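Local coordinates for protein 6-O-methylguanine DNA methyltransferase (Enterococcus faecalis, PDB 2B6C) that is of unknown function but belongs to the AlkD-like family of all-helical proteins and is predicted to repair alkylated DNA, at residues B[150-161]-B[182-193]; B[160-168]-B[196-204]. One frame throughout, in Å; residues are numbered along the deposited sequence. Where two conformers were deposited one is given.

Contact 1: B[150-161]-B[182-193]; sequences MLKEKTNQDLLK and SLRQYSKTNPQW. With SO4 (sulfate ion), chain J.
The side chain of Gln157 lies over one face of the Trp193 indole, with CG 3.9 Å from the centroid of the five-membered ring and the amide plane tilted only 21° from the ring plane. The CE2 corner of Tyr186 rests above the same indole face, while Lys161 CB sits at the benzo edge, 3.8 Å from Trp193 CZ2. On the phenol ring of Tyr186, Thr155 CG2 covers one face, 4.0 Å from the centroid, and Lys152 O approaches the edge. The Tyr186 hydroxyl donates to Gln157 OE1 (2.9 Å), in the carbonyl plane and on a lone pair; a water lies within hydrogen-bonding distance of this hydroxyl and of the carbonyls of Glu153 and Thr155. With CG anti to the backbone N (chi1 176°), Leu160 sends CD2 obliquely against both rings, coming within 3.7 Å of Trp193 CZ3. Here, in an alpha-helical solenoid, the starts of helices 157-166 and 191-200, N-capped by Asn156 and Asn190, meet the last turn of helix 173-186. Asn190 OD1 accepts from Trp193 N at 3.1 Å. Thr155 OG1 donates to Lys152 O, bracing the turn that faces Tyr186, and Thr189 OG1 packs 3.4 Å from Lys152 CA. Near the end of helix 173-186, a sulfate, probably from the crystallisation liquor, accepts weak bonds from Arg184 NE and Lys188 NZ and is also hydrogen-bonded to Tyr214 OH.

Contact 2: B[160-168]-B[196-204]; sequences LKKAIIYDR and ELMKELVLS
In this alpha-helical solenoid, helix 157-166 packs beside helix 191-200, which runs in the same general direction; from Lys161 onward it meets the second half of that helix and the loop 201-204. Ile164 points toward this segment, and its CG2 touches two leucine methyls, 3.9 Å from Leu201 CD1 and 3.8 Å from Leu203 CD2. Ile165 adds CG1 to the same Leu201 methyl from an outer position, crossing that side chain at about a right angle. With CG anti to the backbone N (chi1 180°) and the rest of the chain extended, Lys161 carries its ammonium group to a salt bridge with Glu200, NZ lying 3.2 Å from OE2 on the syn side of the carboxylate. A water accepting from Lys161 NZ donates to Glu200 OE1, so a second, water-mediated path joins the pair. At the other end, the backbone past the helix is tied by another water, which donates to Arg168 O and accepts from Ser204 N. Arg168 bends at chi3 (69°), which turns its guanidinium edge to the loop; NH1 donates to Val202 O at 2.8 Å, in the carbonyl plane, and that oxygen lies only 4° out of the guanidinium plane.

From the N terminus the segments come in the order 150-161, 160-168, 182-193 and 196-204, so the two contacts cross instead of nesting. Contact 1 closes a loop of 20 residues that holds most of helix 173-186; contact 2 closes one of 27 residues that takes in that helix whole. Segments 150-161 and 160-168 share Leu160 and Lys161, of which Lys161 makes contacts in both. Contact 1 joins the starts of helices 157-166 and 191-200 to the end of helix 173-186, and contact 2 continues along helices 157-166 and 191-200 to the loop after the latter. Helix 173-186 packs against both of them: Leu183, in segment 182-193, lies against Leu203 and Ile164 of contact 2, with Leu183 CD1 3.5 Å from Leu203 CD1.

Contact 1: B[150-161]-B[182-193]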
loop_
_atom_site.group_PDB
_atom_site.type_symbol
_atom_site.label_atom_id
_atom_site.label_comp_id
_atom_site.label_asym_id
_atom_site.label_seq_id
_atom_site.Cartn_x
_atom_site.Cartn_y
_atom_site.Cartn_z
HETATM N N MSE B 150 -8.765 -10.316 -12.010
HETATM C CA MSE B 150 -8.795 -8.893 -11.746
HETATM C C MSE B 150 -7.898 -8.094 -12.690
HETATM O O MSE B 150 -7.724 -6.918 -12.480
HETATM C CB MSE B 150 -8.451 -8.610 -10.269
HETATM C CG MSE B 150 -9.434 -9.271 -9.269
HETATM SE SE MSE B 150 -11.293 -8.777 -9.615
HETATM C CE MSE B 150 -12.121 -10.461 -9.528
ATOM N N LEU B 151 -7.336 -8.721 -13.724
ATOM C CA LEU B 151 -6.362 -8.023 -14.581
ATOM C C LEU B 151 -6.938 -7.160 -15.715
ATOM O O LEU B 151 -6.225 -6.302 -16.285
ATOM C CB LEU B 151 -5.317 -9.000 -15.139
ATOM C CG LEU B 151 -4.374 -9.517 -14.048
ATOM C CD1 LEU B 151 -3.304 -10.434 -14.611
ATOM C CD2 LEU B 151 -3.771 -8.370 -13.229
ATOM N N LYS B 152 -8.210 -7.396 -16.046
ATOM C CA LYS B 152 -8.911 -6.607 -17.060
ATOM C C LYS B 152 -8.152 -6.541 -18.381
ATOM O O LYS B 152 -7.913 -7.574 -19.000
ATOM C CB LYS B 152 -9.242 -5.212 -16.524
ATOM C CG LYS B 152 -10.153 -5.257 -15.311
ATOM C CD LYS B 152 -10.335 -3.907 -14.748
ATOM C CE LYS B 152 -11.199 -3.962 -13.499
ATOM N NZ LYS B 152 -11.079 -2.663 -12.752
ATOM N N GLU B 153 -7.757 -5.335 -18.791
ATOM C CA GLU B 153 -7.108 -5.141 -20.086
ATOM C C GLU B 153 -5.648 -5.650 -20.061
ATOM O O GLU B 153 -5.038 -5.857 -21.108
ATOM C CB GLU B 153 -7.215 -3.666 -20.518
ATOM C CG GLU B 153 -8.669 -3.123 -20.670
ATOM C CD GLU B 153 -9.269 -2.489 -19.392
ATOM O OE1 GLU B 153 -10.439 -2.057 -19.426
ATOM O OE2 GLU B 153 -8.581 -2.403 -18.358
ATOM N N LYS B 154 -5.112 -5.881 -18.856
ATOM C CA LYS B 154 -3.754 -6.426 -18.665
ATOM C C LYS B 154 -3.715 -7.962 -18.786
ATOM O O LYS B 154 -2.652 -8.570 -18.726
ATOM C CB LYS B 154 -3.162 -5.975 -17.307
ATOM C CG LYS B 154 -2.963 -4.439 -17.142
ATOM C CD LYS B 154 -2.839 -4.060 -15.634
ATOM C CE LYS B 154 -2.993 -2.538 -15.351
ATOM N NZ LYS B 154 -1.701 -1.761 -15.151
ATOM N N THR B 155 -4.882 -8.581 -18.943
ATOM C CA THR B 155 -4.998 -10.037 -19.124
ATOM C C THR B 155 -4.198 -10.517 -20.337
ATOM O O THR B 155 -4.229 -9.887 -21.411
ATOM C CB THR B 155 -6.501 -10.437 -19.306
ATOM O OG1 THR B 155 -7.192 -10.150 -18.098
ATOM C CG2 THR B 155 -6.675 -11.919 -19.565
ATOM N N ASN B 156 -3.492 -11.635 -20.155
ATOM C CA ASN B 156 -2.776 -12.295 -21.220
ATOM C C ASN B 156 -3.694 -13.369 -21.781
ATOM O O ASN B 156 -3.964 -14.380 -21.128
ATOM C CB ASN B 156 -1.473 -12.912 -20.683
ATOM C CG ASN B 156 -0.651 -13.609 -21.762
ATOM O OD1 ASN B 156 -1.161 -14.431 -22.536
ATOM N ND2 ASN B 156 0.655 -13.321 -21.776
ATOM N N GLN B 157 -4.147 -13.131 -23.018
ATOM C CA GLN B 157 -5.190 -13.908 -23.677
ATOM C C GLN B 157 -4.753 -15.310 -23.963
ATOM O O GLN B 157 -5.516 -16.252 -23.776
ATOM C CB GLN B 157 -5.601 -13.241 -25.011
ATOM C CG GLN B 157 -6.464 -12.015 -24.810
ATOM C CD GLN B 157 -6.674 -11.203 -26.084
ATOM O OE1 GLN B 157 -7.462 -10.251 -26.096
ATOM N NE2 GLN B 157 -6.010 -11.595 -27.166
ATOM N N ASP B 158 -3.520 -15.430 -24.442
ATOM C CA ASP B 158 -2.950 -16.705 -24.842
ATOM C C ASP B 158 -2.824 -17.665 -23.674
ATOM O O ASP B 158 -3.050 -18.846 -23.814
ATOM C CB ASP B 158 -1.578 -16.458 -25.471
ATOM C CG ASP B 158 -1.674 -15.667 -26.757
ATOM O OD1 ASP B 158 -2.613 -15.935 -27.550
ATOM O OD2 ASP B 158 -0.806 -14.798 -26.976
ATOM N N LEU B 159 -2.434 -17.128 -22.523
ATOM C CA LEU B 159 -2.270 -17.958 -21.336
ATOM C C LEU B 159 -3.631 -18.394 -20.810
ATOM O O LEU B 159 -3.820 -19.560 -20.470
ATOM C CB LEU B 159 -1.422 -17.251 -20.270
ATOM C CG LEU B 159 0.029 -16.933 -20.681
ATOM C CD1 LEU B 159 0.799 -16.325 -19.503
ATOM C CD2 LEU B 159 0.767 -18.148 -21.212
ATOM N N LEU B 160 -4.586 -17.461 -20.797
ATOM C CA LEU B 160 -5.950 -17.759 -20.403
ATOM C C LEU B 160 -6.503 -18.873 -21.282
ATOM O O LEU B 160 -6.990 -19.894 -20.779
ATOM C CB LEU B 160 -6.845 -16.503 -20.474
ATOM C CG LEU B 160 -8.349 -16.721 -20.161
ATOM C CD1 LEU B 160 -8.607 -17.389 -18.778
ATOM C CD2 LEU B 160 -9.112 -15.419 -20.306
ATOM N N LYS B 161 -6.414 -18.660 -22.593
ATOM C CA LYS B 161 -6.896 -19.612 -23.566
ATOM C C LYS B 161 -6.228 -20.972 -23.362
ATOM O O LYS B 161 -6.928 -21.984 -23.352
ATOM C CB LYS B 161 -6.657 -19.100 -24.988
ATOM C CG LYS B 161 -7.135 -20.064 -26.066
ATOM C CD LYS B 161 -7.054 -19.439 -27.485
ATOM C CE LYS B 161 -7.584 -20.408 -28.559
ATOM N NZ LYS B 161 -7.287 -19.884 -29.952
ATOM N N SER B 182 -13.481 -17.350 -15.250
ATOM C CA SER B 182 -12.393 -16.677 -15.975
ATOM C C SER B 182 -12.973 -16.013 -17.233
ATOM O O SER B 182 -12.546 -14.920 -17.606
ATOM C CB SER B 182 -11.247 -17.625 -16.313
ATOM O OG SER B 182 -11.566 -18.386 -17.467
ATOM N N LEU B 183 -13.990 -16.649 -17.824
ATOM C CA LEU B 183 -14.646 -16.122 -19.027
ATOM C C LEU B 183 -15.607 -14.994 -18.697
ATOM O O LEU B 183 -15.580 -13.949 -19.354
ATOM C CB LEU B 183 -15.319 -17.238 -19.829
ATOM C CG LEU B 183 -14.299 -18.201 -20.439
ATOM C CD1 LEU B 183 -14.982 -19.481 -20.908
ATOM C CD2 LEU B 183 -13.442 -17.545 -21.533
ATOM N N ARG B 184 -16.410 -15.197 -17.653
ATOM C CA ARG B 184 -17.284 -14.166 -17.110
ATOM C C ARG B 184 -16.555 -12.851 -16.816
ATOM O O ARG B 184 -16.976 -11.798 -17.298
ATOM C CB ARG B 184 -17.980 -14.679 -15.852
ATOM C CG ARG B 184 -19.024 -13.786 -15.249
ATOM C CD ARG B 184 -19.474 -14.512 -14.035
ATOM N NE ARG B 184 -20.673 -13.993 -13.423
ATOM C CZ ARG B 184 -21.845 -14.623 -13.353
ATOM N NH1 ARG B 184 -22.054 -15.796 -13.943
ATOM N NH2 ARG B 184 -22.840 -14.039 -12.720
ATOM N N GLN B 185 -15.462 -12.919 -16.059
ATOM C CA GLN B 185 -14.680 -11.721 -15.706
ATOM C C GLN B 185 -14.048 -11.059 -16.913
ATOM O O GLN B 185 -14.105 -9.814 -17.067
ATOM C CB GLN B 185 -13.557 -12.077 -14.715
ATOM C CG GLN B 185 -14.023 -12.236 -13.260
ATOM C CD GLN B 185 -14.696 -10.969 -12.748
ATOM O OE1 GLN B 185 -15.896 -10.960 -12.499
ATOM N NE2 GLN B 185 -13.909 -9.900 -12.568
ATOM N N TYR B 186 -13.396 -11.871 -17.747
ATOM C CA TYR B 186 -12.742 -11.307 -18.913
ATOM C C TYR B 186 -13.736 -10.699 -19.927
ATOM O O TYR B 186 -13.407 -9.696 -20.591
ATOM C CB TYR B 186 -11.764 -12.289 -19.556
ATOM C CG TYR B 186 -10.888 -11.627 -20.583
ATOM C CD1 TYR B 186 -10.236 -10.408 -20.289
ATOM C CD2 TYR B 186 -10.703 -12.204 -21.851
ATOM C CE1 TYR B 186 -9.439 -9.773 -21.234
ATOM C CE2 TYR B 186 -9.894 -11.567 -22.819
ATOM C CZ TYR B 186 -9.266 -10.358 -22.492
ATOM O OH TYR B 186 -8.478 -9.732 -23.425
ATOM N N SER B 187 -14.950 -11.245 -20.015
ATOM C CA SER B 187 -15.982 -10.650 -20.900
ATOM C C SER B 187 -16.353 -9.206 -20.558
ATOM O O SER B 187 -16.933 -8.489 -21.382
ATOM C CB SER B 187 -17.255 -11.499 -20.927
ATOM O OG SER B 187 -17.959 -11.362 -19.704
ATOM N N LYS B 188 -16.057 -8.784 -19.333
ATOM C CA LYS B 188 -16.346 -7.385 -18.940
ATOM C C LYS B 188 -15.402 -6.407 -19.627
ATOM O O LYS B 188 -15.657 -5.212 -19.674
ATOM C CB LYS B 188 -16.262 -7.214 -17.418
ATOM C CG LYS B 188 -17.267 -8.109 -16.650
ATOM C CD LYS B 188 -17.045 -7.980 -15.135
ATOM C CE LYS B 188 -17.843 -9.035 -14.386
ATOM N NZ LYS B 188 -17.703 -8.909 -12.901
ATOM N N THR B 189 -14.313 -6.958 -20.146
ATOM C CA THR B 189 -13.216 -6.237 -20.769
ATOM C C THR B 189 -13.244 -6.487 -22.270
ATOM O O THR B 189 -13.138 -5.539 -23.060
ATOM C CB THR B 189 -11.850 -6.738 -20.181
ATOM O OG1 THR B 189 -11.751 -6.289 -18.848
ATOM C CG2 THR B 189 -10.649 -6.225 -20.959
ATOM N N ASN B 190 -13.346 -7.760 -22.651
ATOM C CA ASN B 190 -13.283 -8.148 -24.064
ATOM C C ASN B 190 -14.362 -9.146 -24.433
ATOM O O ASN B 190 -14.076 -10.354 -24.550
ATOM C CB ASN B 190 -11.894 -8.701 -24.411
ATOM C CG ASN B 190 -11.575 -8.610 -25.932
ATOM O OD1 ASN B 190 -12.482 -8.525 -26.812
ATOM N ND2 ASN B 190 -10.271 -8.611 -26.238
ATOM N N PRO B 191 -15.623 -8.670 -24.568
ATOM C CA PRO B 191 -16.677 -9.642 -24.860
ATOM C C PRO B 191 -16.503 -10.321 -26.215
ATOM O O PRO B 191 -16.889 -11.474 -26.325
ATOM C CB PRO B 191 -17.975 -8.830 -24.789
ATOM C CG PRO B 191 -17.570 -7.418 -24.923
ATOM C CD PRO B 191 -16.157 -7.296 -24.444
ATOM N N GLN B 192 -15.947 -9.629 -27.219
ATOM C CA GLN B 192 -15.681 -10.271 -28.543
ATOM C C GLN B 192 -14.738 -11.496 -28.398
ATOM O O GLN B 192 -15.071 -12.597 -28.866
ATOM C CB GLN B 192 -15.148 -9.302 -29.625
ATOM C CG GLN B 192 -14.635 -10.061 -30.894
ATOM C CD GLN B 192 -14.090 -9.217 -32.063
ATOM O OE1 GLN B 192 -14.368 -8.013 -32.212
ATOM N NE2 GLN B 192 -13.314 -9.882 -32.927
ATOM N N TRP B 193 -13.564 -11.289 -27.788
ATOM C CA TRP B 193 -12.634 -12.388 -27.546
ATOM C C TRP B 193 -13.315 -13.538 -26.780
ATOM O O TRP B 193 -13.159 -14.700 -27.152
ATOM C CB TRP B 193 -11.354 -11.896 -26.809
ATOM C CG TRP B 193 -10.286 -12.942 -26.682
ATOM C CD1 TRP B 193 -9.232 -13.121 -27.515
ATOM C CD2 TRP B 193 -10.178 -13.959 -25.670
ATOM N NE1 TRP B 193 -8.467 -14.183 -27.097
ATOM C CE2 TRP B 193 -9.020 -14.715 -25.963
ATOM C CE3 TRP B 193 -10.948 -14.309 -24.552
ATOM C CZ2 TRP B 193 -8.599 -15.805 -25.171
ATOM C CZ3 TRP B 193 -10.521 -15.390 -23.753
ATOM C CH2 TRP B 193 -9.349 -16.117 -24.069
HETATM S S SO4 J . -20.498 -11.269 -10.916
HETATM O O1 SO4 J . -21.488 -10.529 -10.153
HETATM O O2 SO4 J . -20.840 -12.690 -10.904
HETATM O O3 SO4 J . -19.207 -11.091 -10.259
HETATM O O4 SO4 J . -20.446 -10.811 -12.300
HETATM O O HOH W 1 -11.981 -3.918 -18.096
HETATM O O HOH W 2 -6.320 -8.189 -22.442
#

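Contact 2: B[160-168]-B[196-204]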
loop_
_atom_site.group_PDB
_atom_site.type_symbol
_atom_site.label_atom_id
_atom_site.label_comp_id
_atom_site.label_asym_id
_atom_site.label_seq_id
_atom_site.Cartn_x
_atom_site.Cartn_y
_atom_site.Cartn_z
ATOM N N LEU B 160 -4.586 -17.461 -20.797
ATOM C CA LEU B 160 -5.950 -17.759 -20.403
ATOM C C LEU B 160 -6.503 -18.873 -21.282
ATOM O O LEU B 160 -6.990 -19.894 -20.779
ATOM C CB LEU B 160 -6.845 -16.503 -20.474
ATOM C CG LEU B 160 -8.349 -16.721 -20.161
ATOM C CD1 LEU B 160 -8.607 -17.389 -18.778
ATOM C CD2 LEU B 160 -9.112 -15.419 -20.306
ATOM N N LYS B 161 -6.414 -18.660 -22.593
ATOM C CA LYS B 161 -6.896 -19.612 -23.566
ATOM C C LYS B 161 -6.228 -20.972 -23.362
ATOM O O LYS B 161 -6.928 -21.984 -23.352
ATOM C CB LYS B 161 -6.657 -19.100 -24.988
ATOM C CG LYS B 161 -7.135 -20.064 -26.066
ATOM C CD LYS B 161 -7.054 -19.439 -27.485
ATOM C CE LYS B 161 -7.584 -20.408 -28.559
ATOM N NZ LYS B 161 -7.287 -19.884 -29.952
ATOM N N LYS B 162 -4.898 -20.986 -23.195
ATOM C CA LYS B 162 -4.155 -22.238 -22.975
ATOM C C LYS B 162 -4.636 -23.019 -21.768
ATOM O O LYS B 162 -4.839 -24.243 -21.847
ATOM C CB LYS B 162 -2.640 -21.990 -22.860
ATOM C CG LYS B 162 -1.826 -23.297 -22.878
ATOM C CD LYS B 162 -0.325 -23.033 -23.007
ATOM C CE LYS B 162 0.273 -22.455 -21.730
ATOM N NZ LYS B 162 1.772 -22.612 -21.763
ATOM N N ALA B 163 -4.848 -22.318 -20.648
ATOM C CA ALA B 163 -5.361 -22.957 -19.436
ATOM C C ALA B 163 -6.754 -23.538 -19.615
ATOM O O ALA B 163 -7.048 -24.617 -19.078
ATOM C CB ALA B 163 -5.323 -22.035 -18.236
ATOM N N ILE B 164 -7.610 -22.838 -20.354
ATOM C CA ILE B 164 -8.976 -23.331 -20.559
ATOM C C ILE B 164 -8.940 -24.576 -21.441
ATOM O O ILE B 164 -9.634 -25.570 -21.148
ATOM C CB ILE B 164 -9.915 -22.261 -21.157
ATOM C CG1 ILE B 164 -10.114 -21.120 -20.166
ATOM C CG2 ILE B 164 -11.279 -22.884 -21.587
ATOM C CD1 ILE B 164 -10.684 -19.858 -20.758
ATOM N N ILE B 165 -8.122 -24.524 -22.498
ATOM C CA ILE B 165 -7.926 -25.659 -23.403
ATOM C C ILE B 165 -7.507 -26.907 -22.602
ATOM O O ILE B 165 -8.068 -28.003 -22.785
ATOM C CB ILE B 165 -6.902 -25.332 -24.547
ATOM C CG1 ILE B 165 -7.567 -24.524 -25.682
ATOM C CG2 ILE B 165 -6.307 -26.609 -25.124
ATOM C CD1 ILE B 165 -6.582 -23.781 -26.615
ATOM N N TYR B 166 -6.562 -26.726 -21.680
ATOM C CA TYR B 166 -6.030 -27.815 -20.881
ATOM C C TYR B 166 -7.092 -28.537 -20.051
ATOM O O TYR B 166 -7.063 -29.759 -19.945
ATOM C CB TYR B 166 -4.929 -27.293 -19.960
ATOM C CG TYR B 166 -4.176 -28.388 -19.232
ATOM C CD1 TYR B 166 -3.025 -28.979 -19.797
ATOM C CD2 TYR B 166 -4.616 -28.849 -17.990
ATOM C CE1 TYR B 166 -2.345 -30.002 -19.127
ATOM C CE2 TYR B 166 -3.945 -29.852 -17.318
ATOM C CZ TYR B 166 -2.820 -30.432 -17.883
ATOM O OH TYR B 166 -2.162 -31.420 -17.176
ATOM N N ASP B 167 -7.997 -27.779 -19.434
ATOM C CA ASP B 167 -8.985 -28.356 -18.539
ATOM C C ASP B 167 -10.356 -28.382 -19.165
ATOM O O ASP B 167 -11.342 -28.552 -18.458
ATOM C CB ASP B 167 -9.060 -27.538 -17.231
ATOM C CG ASP B 167 -8.133 -28.069 -16.169
ATOM O OD1 ASP B 167 -7.282 -27.307 -15.681
ATOM O OD2 ASP B 167 -8.216 -29.279 -15.884
ATOM N N ARG B 168 -10.441 -28.144 -20.465
ATOM C CA ARG B 168 -11.751 -28.065 -21.137
ATOM C C ARG B 168 -12.739 -29.213 -20.758
ATOM O O ARG B 168 -13.918 -28.951 -20.469
ATOM C CB ARG B 168 -11.587 -27.947 -22.666
ATOM C CG ARG B 168 -12.922 -27.814 -23.438
ATOM C CD ARG B 168 -12.706 -27.794 -24.960
ATOM N NE ARG B 168 -12.262 -29.098 -25.484
ATOM C CZ ARG B 168 -13.073 -30.126 -25.746
ATOM N NH1 ARG B 168 -14.388 -30.039 -25.518
ATOM N NH2 ARG B 168 -12.563 -31.262 -26.215
ATOM N N GLU B 196 -15.740 -15.347 -29.246
ATOM C CA GLU B 196 -14.961 -16.160 -30.199
ATOM C C GLU B 196 -14.471 -17.458 -29.578
ATOM O O GLU B 196 -14.743 -18.530 -30.121
ATOM C CB GLU B 196 -13.812 -15.372 -30.803
ATOM C CG GLU B 196 -14.283 -14.296 -31.715
ATOM C CD GLU B 196 -13.173 -13.394 -32.205
ATOM O OE1 GLU B 196 -12.170 -13.156 -31.493
ATOM O OE2 GLU B 196 -13.323 -12.910 -33.327
ATOM N N LEU B 197 -13.806 -17.367 -28.418
ATOM C CA LEU B 197 -13.327 -18.543 -27.723
ATOM C C LEU B 197 -14.449 -19.555 -27.454
ATOM O O LEU B 197 -14.303 -20.741 -27.734
ATOM C CB LEU B 197 -12.633 -18.128 -26.424
ATOM C CG LEU B 197 -11.799 -19.171 -25.682
ATOM C CD1 LEU B 197 -12.699 -20.097 -24.860
ATOM C CD2 LEU B 197 -10.896 -19.938 -26.636
HETATM N N MSE B 198 -15.575 -19.073 -26.934
HETATM C CA MSE B 198 -16.700 -19.948 -26.556
HETATM C C MSE B 198 -17.396 -20.611 -27.734
HETATM O O MSE B 198 -18.097 -21.608 -27.553
HETATM C CB MSE B 198 -17.703 -19.198 -25.690
HETATM C CG MSE B 198 -17.078 -18.747 -24.363
HETATM SE SE MSE B 198 -18.397 -17.941 -23.158
HETATM C CE MSE B 198 -19.198 -19.563 -22.488
ATOM N N LYS B 199 -17.187 -20.062 -28.928
ATOM C CA LYS B 199 -17.720 -20.641 -30.141
ATOM C C LYS B 199 -16.685 -21.566 -30.781
ATOM O O LYS B 199 -17.058 -22.494 -31.483
ATOM C CB LYS B 199 -18.201 -19.565 -31.115
ATOM C CG LYS B 199 -19.282 -18.647 -30.549
ATOM C CD LYS B 199 -20.654 -18.912 -31.139
ATOM C CE LYS B 199 -21.591 -19.625 -30.193
ATOM N NZ LYS B 199 -22.081 -18.763 -29.057
ATOM N N GLU B 200 -15.406 -21.335 -30.481
ATOM C CA GLU B 200 -14.294 -22.167 -30.947
ATOM C C GLU B 200 -14.231 -23.476 -30.168
ATOM O O GLU B 200 -14.048 -24.552 -30.748
ATOM C CB GLU B 200 -12.958 -21.438 -30.769
ATOM C CG GLU B 200 -11.774 -22.107 -31.438
ATOM C CD GLU B 200 -10.487 -21.313 -31.287
ATOM O OE1 GLU B 200 -10.568 -20.061 -31.142
ATOM O OE2 GLU B 200 -9.387 -21.936 -31.303
ATOM N N LEU B 201 -14.366 -23.374 -28.856
ATOM C CA LEU B 201 -14.247 -24.515 -27.971
ATOM C C LEU B 201 -15.621 -25.034 -27.582
ATOM O O LEU B 201 -16.581 -24.247 -27.448
ATOM C CB LEU B 201 -13.466 -24.126 -26.700
ATOM C CG LEU B 201 -12.066 -23.496 -26.868
ATOM C CD1 LEU B 201 -11.368 -23.284 -25.485
ATOM C CD2 LEU B 201 -11.185 -24.333 -27.825
ATOM N N VAL B 202 -15.725 -26.343 -27.391
ATOM C CA VAL B 202 -16.937 -26.913 -26.785
ATOM C C VAL B 202 -16.752 -27.034 -25.268
ATOM O O VAL B 202 -16.117 -27.962 -24.764
ATOM C CB VAL B 202 -17.362 -28.245 -27.448
ATOM C CG1 VAL B 202 -18.566 -28.883 -26.717
ATOM C CG2 VAL B 202 -17.711 -27.996 -28.930
ATOM N N LEU B 203 -17.302 -26.054 -24.556
ATOM C CA LEU B 203 -17.158 -25.941 -23.114
ATOM C C LEU B 203 -18.262 -26.703 -22.402
ATOM O O LEU B 203 -19.295 -26.949 -22.985
ATOM C CB LEU B 203 -17.178 -24.468 -22.689
ATOM C CG LEU B 203 -16.051 -23.586 -23.203
ATOM C CD1 LEU B 203 -16.310 -22.121 -22.777
ATOM C CD2 LEU B 203 -14.647 -24.097 -22.766
ATOM N N SER B 204 -18.045 -27.068 -21.144
ATOM C CA SER B 204 -19.060 -27.757 -20.353
ATOM C C SER B 204 -20.307 -26.870 -20.233
ATOM O O SER B 204 -20.178 -25.633 -20.317
ATOM C CB SER B 204 -18.494 -28.048 -18.951
ATOM O OG SER B 204 -18.382 -26.851 -18.196
HETATM O O HOH W 3 -9.851 -18.175 -29.586
HETATM O O HOH W 4 -15.292 -26.593 -20.490
#